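Local atomic coordinates of cephalosporin hydroxylase CMCI (Streptomyces clavuligerus, PDB entry 2BM8), a protein that probably takes part in cephamycin biosynthesis, apparently in the 7α-hydroxylation and methylation of the cephalosporin nucleus, on a Rossmann-like methyltransferase scaffold. Residues I184-P190 and Q223-G227; F145-R149 and W171-L176. The protein carries 3 engineered substitutions. Residue numbers count along the deposited sequence, not the author numbering.

Contact 1: I184-P190 and Q223-G227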
ATOM      1  N   ILE B 184     -22.134   2.274  23.709  1.00 13.09           N
ATOM      2  CA  ILE B 184     -21.165   1.889  22.695  1.00 13.34           C
ATOM      3  C   ILE B 184     -21.759   0.951  21.648  1.00 13.55           C
ATOM      4  O   ILE B 184     -22.371  -0.066  21.980  1.00 13.62           O
ATOM      5  CB  ILE B 184     -19.951   1.227  23.366  1.00 13.20           C
ATOM      6  CG1 ILE B 184     -19.146   2.292  24.116  1.00 13.47           C
ATOM      7  CG2 ILE B 184     -19.065   0.548  22.333  1.00 12.85           C
ATOM      8  CD1 ILE B 184     -18.209   1.748  25.143  1.00 13.75           C
ATOM      9  N   ILE B 185     -21.559   1.287  20.378  1.00 13.93           N
ATOM     10  CA  ILE B 185     -21.994   0.422  19.290  1.00 14.32           C
ATOM     11  C   ILE B 185     -20.770  -0.090  18.582  1.00 14.12           C
ATOM     12  O   ILE B 185     -20.061   0.662  17.937  1.00 14.33           O
ATOM     13  CB  ILE B 185     -22.915   1.189  18.325  1.00 14.30           C
ATOM     14  CG1 ILE B 185     -24.228   1.526  19.022  1.00 14.59           C
ATOM     15  CG2 ILE B 185     -23.205   0.347  17.092  1.00 14.57           C
ATOM     16  CD1 ILE B 185     -24.936   2.713  18.468  1.00 15.94           C
ATOM     17  N   GLU B 186     -20.508  -1.379  18.710  1.00 14.63           N
ATOM     18  CA  GLU B 186     -19.331  -1.963  18.081  1.00 15.05           C
ATOM     19  C   GLU B 186     -19.652  -2.288  16.624  1.00 15.20           C
ATOM     20  O   GLU B 186     -20.797  -2.574  16.308  1.00 15.16           O
ATOM     21  CB  GLU B 186     -18.882  -3.208  18.849  1.00 15.30           C
ATOM     22  CG  GLU B 186     -18.489  -2.940  20.307  1.00 15.43           C
ATOM     23  CD  GLU B 186     -17.700  -4.082  20.953  1.00 15.16           C
ATOM     24  OE1 GLU B 186     -17.508  -5.113  20.287  1.00 14.16           O
ATOM     25  OE2 GLU B 186     -17.294  -3.953  22.138  1.00 15.39           O
ATOM     26  N   ASP B 187     -18.657  -2.150  15.743  1.00 15.52           N
ATOM     27  CA  ASP B 187     -18.665  -2.668  14.370  1.00 15.73           C
ATOM     28  C   ASP B 187     -19.599  -1.969  13.386  1.00 15.96           C
ATOM     29  O   ASP B 187     -19.177  -1.614  12.273  1.00 15.01           O
ATOM     30  CB  ASP B 187     -18.974  -4.171  14.356  1.00 16.13           C
ATOM     31  CG  ASP B 187     -17.902  -4.994  15.056  1.00 17.38           C
ATOM     32  OD1 ASP B 187     -16.744  -4.978  14.563  1.00 19.60           O
ATOM     33  OD2 ASP B 187     -18.119  -5.666  16.092  1.00 15.51           O
ATOM     34  N   MET B 188     -20.852  -1.773  13.787  1.00 16.08           N
ATOM     35  CA  MET B 188     -21.909  -1.498  12.825  1.00 16.95           C
ATOM     36  C   MET B 188     -22.007  -0.063  12.306  1.00 16.43           C
ATOM     37  O   MET B 188     -22.463   0.136  11.177  1.00 15.76           O
ATOM     38  CB  MET B 188     -23.273  -1.939  13.377  1.00 17.50           C
ATOM     39  CG  MET B 188     -24.339  -2.136  12.283  1.00 19.96           C
ATOM     40  SD  MET B 188     -23.864  -3.285  10.916  1.00 22.73           S
ATOM     41  CE  MET B 188     -24.658  -4.824  11.449  1.00 22.31           C
ATOM     42  N   ILE B 189     -21.577   0.928  13.091  1.00 15.99           N
ATOM     43  CA  ILE B 189     -21.805   2.323  12.697  1.00 15.68           C
ATOM     44  C   ILE B 189     -21.191   2.709  11.352  1.00 15.59           C
ATOM     45  O   ILE B 189     -21.840   3.359  10.563  1.00 15.98           O
ATOM     46  CB  ILE B 189     -21.426   3.312  13.823  1.00 15.50           C
ATOM     47  CG1 ILE B 189     -22.663   3.538  14.693  1.00 15.29           C
ATOM     48  CG2 ILE B 189     -20.935   4.648  13.269  1.00 15.63           C
ATOM     49  CD1 ILE B 189     -22.431   4.278  15.952  1.00 14.81           C
ATOM     50  N   PRO B 190     -19.953   2.342  11.080  1.00 15.71           N
ATOM     51  CA  PRO B 190     -19.368   2.586   9.758  1.00 15.72           C
ATOM     52  C   PRO B 190     -20.138   1.980   8.592  1.00 15.41           C
ATOM     53  O   PRO B 190     -20.155   2.607   7.543  1.00 15.40           O
ATOM     54  CB  PRO B 190     -17.986   1.945   9.877  1.00 15.91           C
ATOM     55  CG  PRO B 190     -17.674   2.112  11.312  1.00 15.97           C
ATOM     56  CD  PRO B 190     -18.976   1.731  11.990  1.00 16.17           C
ATOM     57  N   GLN B 223     -12.811  -2.024  15.650  1.00 14.35           N
ATOM     58  CA  GLN B 223     -14.128  -2.491  16.102  1.00 14.72           C
ATOM     59  C   GLN B 223     -14.957  -1.387  16.771  1.00 15.30           C
ATOM     60  O   GLN B 223     -16.176  -1.380  16.659  1.00 15.68           O
ATOM     61  CB  GLN B 223     -14.012  -3.701  17.046  1.00 14.93           C
ATOM     62  CG  GLN B 223     -13.694  -5.043  16.339  1.00 12.86           C
ATOM     63  CD  GLN B 223     -13.351  -6.147  17.333  1.00 13.81           C
ATOM     64  OE1 GLN B 223     -12.628  -5.897  18.318  1.00 11.80           O
ATOM     65  NE2 GLN B 223     -13.855  -7.377  17.082  1.00  8.21           N
ATOM     66  N   LEU B 224     -14.311  -0.465  17.469  1.00 15.20           N
ATOM     67  CA  LEU B 224     -15.021   0.607  18.144  1.00 15.56           C
ATOM     68  C   LEU B 224     -15.089   1.899  17.332  1.00 15.63           C
ATOM     69  O   LEU B 224     -15.704   2.853  17.763  1.00 15.59           O
ATOM     70  CB  LEU B 224     -14.335   0.905  19.463  1.00 16.03           C
ATOM     71  CG  LEU B 224     -14.279  -0.243  20.445  1.00 16.69           C
ATOM     72  CD1 LEU B 224     -13.394   0.145  21.607  1.00 17.18           C
ATOM     73  CD2 LEU B 224     -15.684  -0.600  20.894  1.00 17.65           C
ATOM     74  N   ASP B 225     -14.433   1.907  16.175  1.00 16.10           N
ATOM     75  CA  ASP B 225     -14.367   3.030  15.244  1.00 16.06           C
ATOM     76  C   ASP B 225     -15.630   3.857  15.253  1.00 15.79           C
ATOM     77  O   ASP B 225     -16.703   3.352  14.914  1.00 15.76           O
ATOM     78  CB  ASP B 225     -14.166   2.472  13.819  1.00 16.65           C
ATOM     79  CG  ASP B 225     -13.751   3.528  12.812  1.00 17.10           C
ATOM     80  OD1 ASP B 225     -13.696   4.728  13.116  1.00 18.72           O
ATOM     81  OD2 ASP B 225     -13.454   3.234  11.651  1.00 20.88           O
ATOM     82  N   ARG B 226     -15.491   5.123  15.645  1.00 15.39           N
ATOM     83  CA  ARG B 226     -16.563   6.120  15.569  1.00 15.04           C
ATOM     84  C   ARG B 226     -17.883   5.701  16.248  1.00 14.56           C
ATOM     85  O   ARG B 226     -18.945   6.185  15.858  1.00 14.14           O
ATOM     86  CB  ARG B 226     -16.824   6.486  14.102  1.00 15.03           C
ATOM     87  CG  ARG B 226     -15.696   7.242  13.406  1.00 15.32           C
ATOM     88  CD  ARG B 226     -15.874   7.340  11.884  1.00 15.71           C
ATOM     89  NE  ARG B 226     -15.525   6.077  11.225  1.00 16.41           N
ATOM     90  CZ  ARG B 226     -15.810   5.761   9.964  1.00 16.68           C
ATOM     91  NH1 ARG B 226     -16.471   6.593   9.176  1.00 17.87           N
ATOM     92  NH2 ARG B 226     -15.439   4.583   9.487  1.00 17.99           N
ATOM     93  N   GLY B 227     -17.805   4.840  17.269  1.00 14.26           N
ATOM     94  CA  GLY B 227     -18.986   4.254  17.904  1.00 14.26           C
ATOM     95  C   GLY B 227     -19.041   4.360  19.421  1.00 14.48           C
ATOM     96  O   GLY B 227     -19.938   3.792  20.048  1.00 14.06           O
TER
HETATM   97  O   HOH W   1     -15.696  -7.321  14.518  1.00 29.15           O

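Contact 2: F145-R149 and W171-L176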
ATOM      1  N   PHE B 145     -35.704  -4.389  28.790  1.00 37.67           N
ATOM      2  CA  PHE B 145     -34.584  -3.684  29.402  1.00 37.43           C
ATOM      3  C   PHE B 145     -34.897  -3.072  30.752  1.00 37.58           C
ATOM      4  O   PHE B 145     -33.972  -2.684  31.463  1.00 37.24           O
ATOM      5  CB  PHE B 145     -34.082  -2.581  28.466  1.00 37.23           C
ATOM      6  CG  PHE B 145     -33.507  -3.102  27.190  1.00 36.68           C
ATOM      7  CD1 PHE B 145     -34.313  -3.286  26.076  1.00 36.12           C
ATOM      8  CD2 PHE B 145     -32.162  -3.428  27.106  1.00 35.89           C
ATOM      9  CE1 PHE B 145     -33.788  -3.775  24.898  1.00 36.31           C
ATOM     10  CE2 PHE B 145     -31.631  -3.919  25.932  1.00 36.45           C
ATOM     11  CZ  PHE B 145     -32.447  -4.093  24.821  1.00 36.45           C
ATOM     12  N   GLU B 146     -36.182  -2.983  31.096  1.00 37.98           N
ATOM     13  CA  GLU B 146     -36.630  -2.375  32.362  1.00 38.58           C
ATOM     14  C   GLU B 146     -35.848  -2.874  33.585  1.00 38.57           C
ATOM     15  O   GLU B 146     -35.386  -2.065  34.400  1.00 38.33           O
ATOM     16  CB  GLU B 146     -38.147  -2.577  32.559  1.00 38.76           C
ATOM     17  CG  GLU B 146     -38.713  -2.185  33.934  1.00 40.15           C
ATOM     18  CD  GLU B 146     -38.704  -0.683  34.236  1.00 41.60           C
ATOM     19  OE1 GLU B 146     -38.775   0.141  33.287  1.00 42.09           O
ATOM     20  OE2 GLU B 146     -38.642  -0.324  35.444  1.00 41.81           O
ATOM     21  N   HIS B 147     -35.684  -4.190  33.711  1.00 38.63           N
ATOM     22  CA  HIS B 147     -34.848  -4.727  34.773  1.00 38.91           C
ATOM     23  C   HIS B 147     -33.549  -3.953  34.788  1.00 38.87           C
ATOM     24  O   HIS B 147     -33.023  -3.585  33.734  1.00 39.06           O
ATOM     25  CB  HIS B 147     -34.567  -6.227  34.587  1.00 39.09           C
ATOM     26  CG  HIS B 147     -33.717  -6.564  33.391  1.00 40.53           C
ATOM     27  ND1 HIS B 147     -34.225  -7.196  32.274  1.00 42.16           N
ATOM     28  CD2 HIS B 147     -32.392  -6.397  33.152  1.00 40.71           C
ATOM     29  CE1 HIS B 147     -33.254  -7.386  31.396  1.00 42.14           C
ATOM     30  NE2 HIS B 147     -32.133  -6.908  31.904  1.00 41.58           N
ATOM     31  N   LEU B 148     -33.038  -3.668  35.977  1.00 38.87           N
ATOM     32  CA  LEU B 148     -31.666  -3.176  36.091  1.00 38.99           C
ATOM     33  C   LEU B 148     -31.422  -1.756  35.455  1.00 38.67           C
ATOM     34  O   LEU B 148     -30.325  -1.407  34.997  1.00 38.34           O
ATOM     35  CB  LEU B 148     -30.708  -4.283  35.592  1.00 39.31           C
ATOM     36  CG  LEU B 148     -31.022  -5.695  36.178  1.00 40.13           C
ATOM     37  CD1 LEU B 148     -30.015  -6.767  35.756  1.00 40.32           C
ATOM     38  CD2 LEU B 148     -31.201  -5.704  37.718  1.00 40.99           C
ATOM     39  N   ARG B 149     -32.495  -0.963  35.453  1.00 38.24           N
ATOM     40  CA  ARG B 149     -32.425   0.457  35.803  1.00 37.84           C
ATOM     41  C   ARG B 149     -32.106   0.483  37.304  1.00 37.05           C
ATOM     42  O   ARG B 149     -31.633   1.471  37.851  1.00 37.11           O
ATOM     43  CB  ARG B 149     -33.772   1.155  35.590  1.00 38.00           C
ATOM     44  CG  ARG B 149     -34.351   1.069  34.187  1.00 38.88           C
ATOM     45  CD  ARG B 149     -35.863   1.248  34.134  1.00 40.07           C
ATOM     46  NE  ARG B 149     -36.231   2.661  34.193  1.00 41.34           N
ATOM     47  CZ  ARG B 149     -36.535   3.344  35.302  1.00 41.80           C
ATOM     48  NH1 ARG B 149     -36.566   2.766  36.504  1.00 41.64           N
ATOM     49  NH2 ARG B 149     -36.832   4.631  35.198  1.00 42.34           N
ATOM     50  N   TRP B 171     -34.341   4.880  24.800  1.00 17.14           N
ATOM     51  CA  TRP B 171     -34.720   4.313  26.085  1.00 17.34           C
ATOM     52  C   TRP B 171     -33.607   4.508  27.122  1.00 17.20           C
ATOM     53  O   TRP B 171     -33.869   4.936  28.246  1.00 17.57           O
ATOM     54  CB  TRP B 171     -35.092   2.824  25.970  1.00 17.34           C
ATOM     55  CG  TRP B 171     -35.354   2.233  27.318  1.00 18.35           C
ATOM     56  CD1 TRP B 171     -36.542   2.227  28.000  1.00 18.48           C
ATOM     57  CD2 TRP B 171     -34.391   1.626  28.185  1.00 19.52           C
ATOM     58  NE1 TRP B 171     -36.376   1.633  29.229  1.00 18.53           N
ATOM     59  CE2 TRP B 171     -35.067   1.258  29.370  1.00 19.32           C
ATOM     60  CE3 TRP B 171     -33.021   1.344  28.076  1.00 20.59           C
ATOM     61  CZ2 TRP B 171     -34.428   0.626  30.432  1.00 20.34           C
ATOM     62  CZ3 TRP B 171     -32.381   0.715  29.132  1.00 21.35           C
ATOM     63  CH2 TRP B 171     -33.087   0.367  30.301  1.00 21.45           C
ATOM     64  N   ALA B 172     -32.370   4.211  26.742  1.00 17.02           N
ATOM     65  CA  ALA B 172     -31.260   4.265  27.688  1.00 16.85           C
ATOM     66  C   ALA B 172     -30.980   5.693  28.123  1.00 16.58           C
ATOM     67  O   ALA B 172     -30.676   5.929  29.277  1.00 16.44           O
ATOM     68  CB  ALA B 172     -30.009   3.623  27.104  1.00 16.72           C
ATOM     69  N   VAL B 173     -31.101   6.640  27.205  1.00 16.58           N
ATOM     70  CA  VAL B 173     -30.833   8.038  27.510  1.00 16.98           C
ATOM     71  C   VAL B 173     -31.866   8.560  28.505  1.00 17.49           C
ATOM     72  O   VAL B 173     -31.516   9.298  29.416  1.00 17.92           O
ATOM     73  CB  VAL B 173     -30.847   8.928  26.228  1.00 17.04           C
ATOM     74  CG1 VAL B 173     -31.208  10.374  26.554  1.00 16.77           C
ATOM     75  CG2 VAL B 173     -29.495   8.867  25.502  1.00 16.87           C
ATOM     76  N   ASP B 174     -33.126   8.166  28.329  1.00 17.88           N
ATOM     77  CA  ASP B 174     -34.231   8.669  29.146  1.00 18.18           C
ATOM     78  C   ASP B 174     -34.370   7.920  30.484  1.00 18.28           C
ATOM     79  O   ASP B 174     -34.741   8.524  31.492  1.00 18.16           O
ATOM     80  CB  ASP B 174     -35.563   8.580  28.367  1.00 18.39           C
ATOM     81  CG  ASP B 174     -35.636   9.553  27.166  1.00 18.86           C
ATOM     82  OD1 ASP B 174     -34.963  10.609  27.172  1.00 18.50           O
ATOM     83  OD2 ASP B 174     -36.365   9.341  26.169  1.00 18.95           O
ATOM     84  N   HIS B 175     -34.054   6.620  30.491  1.00 18.06           N
ATOM     85  CA  HIS B 175     -34.394   5.725  31.607  1.00 18.02           C
ATOM     86  C   HIS B 175     -33.196   5.058  32.311  1.00 17.55           C
ATOM     87  O   HIS B 175     -33.374   4.453  33.363  1.00 17.62           O
ATOM     88  CB  HIS B 175     -35.363   4.627  31.121  1.00 18.11           C
ATOM     89  CG  HIS B 175     -36.666   5.154  30.587  1.00 19.72           C
ATOM     90  ND1 HIS B 175     -36.958   5.202  29.236  1.00 20.65           N
ATOM     91  CD2 HIS B 175     -37.750   5.667  31.224  1.00 19.51           C
ATOM     92  CE1 HIS B 175     -38.162   5.726  29.067  1.00 19.81           C
ATOM     93  NE2 HIS B 175     -38.663   6.014  30.256  1.00 18.95           N
ATOM     94  N   LEU B 176     -31.990   5.169  31.756  1.00 17.04           N
ATOM     95  CA  LEU B 176     -30.838   4.430  32.279  1.00 16.54           C
ATOM     96  C   LEU B 176     -29.579   5.255  32.548  1.00 16.29           C
ATOM     97  O   LEU B 176     -29.065   5.236  33.653  1.00 15.90           O
ATOM     98  CB  LEU B 176     -30.476   3.272  31.337  1.00 16.44           C
ATOM     99  CG  LEU B 176     -29.570   2.181  31.928  1.00 16.13           C
ATOM    100  CD1 LEU B 176     -29.936   1.818  33.365  1.00 15.16           C
ATOM    101  CD2 LEU B 176     -29.598   0.937  31.063  1.00 17.18           C
TER

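Contact 1: I184-P190 and Q223-G227
Ile-184 of strand 182-185 sets its CG2 3.8 Å from Leu-224 CD2, and its CA gives a CA-H...O contact to Gly-227 O (3.5 Å). The same oxygen accepts the hydrogen bond of Ile-185 N (3.0 Å, 168°). A CB on Gly-227 would lie 2.4 Å from Ile-185 O, so this approach depends on the missing side chain. Glu-186 rests its CG on Leu-224 CD2 (3.7 Å), while its carboxylate reaches Lys-65 and Tyr-73. Asp-187 (positive phi, 71°) bends the chain, its N bonding Gln-223 O (2.8 Å); water 1 links Asp-187 OD1 (2.6 Å) to Gln-223 NE2 (3.2 Å), and the Gln-223 amide also bonds Thr-69 through OE1 and Leu-64 O through NE2. In helix 189-195, Ile-189 CG2 lies 3.6 Å from Arg-226 O, and Pro-190 CB 3.7 Å from Arg-226 NH2. Residues 224-227 form a type II turn closed by Gly-227 N to Leu-224 O (2.9 Å), leading into antiparallel strand 228-231. This pairing of the fifth and seventh strands characterises the class I methyltransferase fold.

Contact 2: F145-R149 and W171-L176
Trp-171 centres the aromatic part. Phe-145 CB stands over its six-membered ring, 3.7 Å from the centroid and 13° off the normal, a CH-pi contact; the two six-membered rings are oblique (centroids 5.7 Å apart, planes at 41°). Van der Waals packing continues this surface: Arg-149 CG approaches Trp-171 CZ2 (3.8 Å), Arg-149 NE lies against His-175 CB (3.7 Å), and the Leu-176 CD1 methyl sits against backbone, 3.6 Å from Leu-148 O and 3.7 Å from Arg-149 CA. Within the Rossmann-like fold, this joins the loop before strand 155-159 to the C-terminal end of helix 165-175. Phe-145 also touches Ile-115 of strand 111-116, so the loop bridges sheet and helix. Polar bonds among these residues stay within one segment or the other. A type II turn holds Arg-149 N to Glu-146 O at 3.3 Å; Arg-149 NE and Glu-146 OE1 form only a long ion pair (3.7 Å), with no N-H directed at the oxygen. His-175 ND1 bonds weakly to Trp-171 O (3.3 Å).

In the fold
Contact 1 and contact 2 lie in series along the chain and do not touch: their centres are 21 Å apart and their nearest atoms about 9 Å. Helix 165-175, ending in contact 2, is followed by strand 182-185, which runs from Ile-184 to Ile-185 away from contact 2 and into contact 1. The two mark opposite ends of the parallel strands, contact 1 the C-terminal one, which in related methyltransferases carries the cofactor pocket. The centre of contact 1 is about 10 Å, and that of contact 2 about 20 Å, from the chain centre. Trp-41 of the second subunit hydrogen-bonds to Arg-226 O and packs on Ile-189; the third subunit touches flanking residues at both sites.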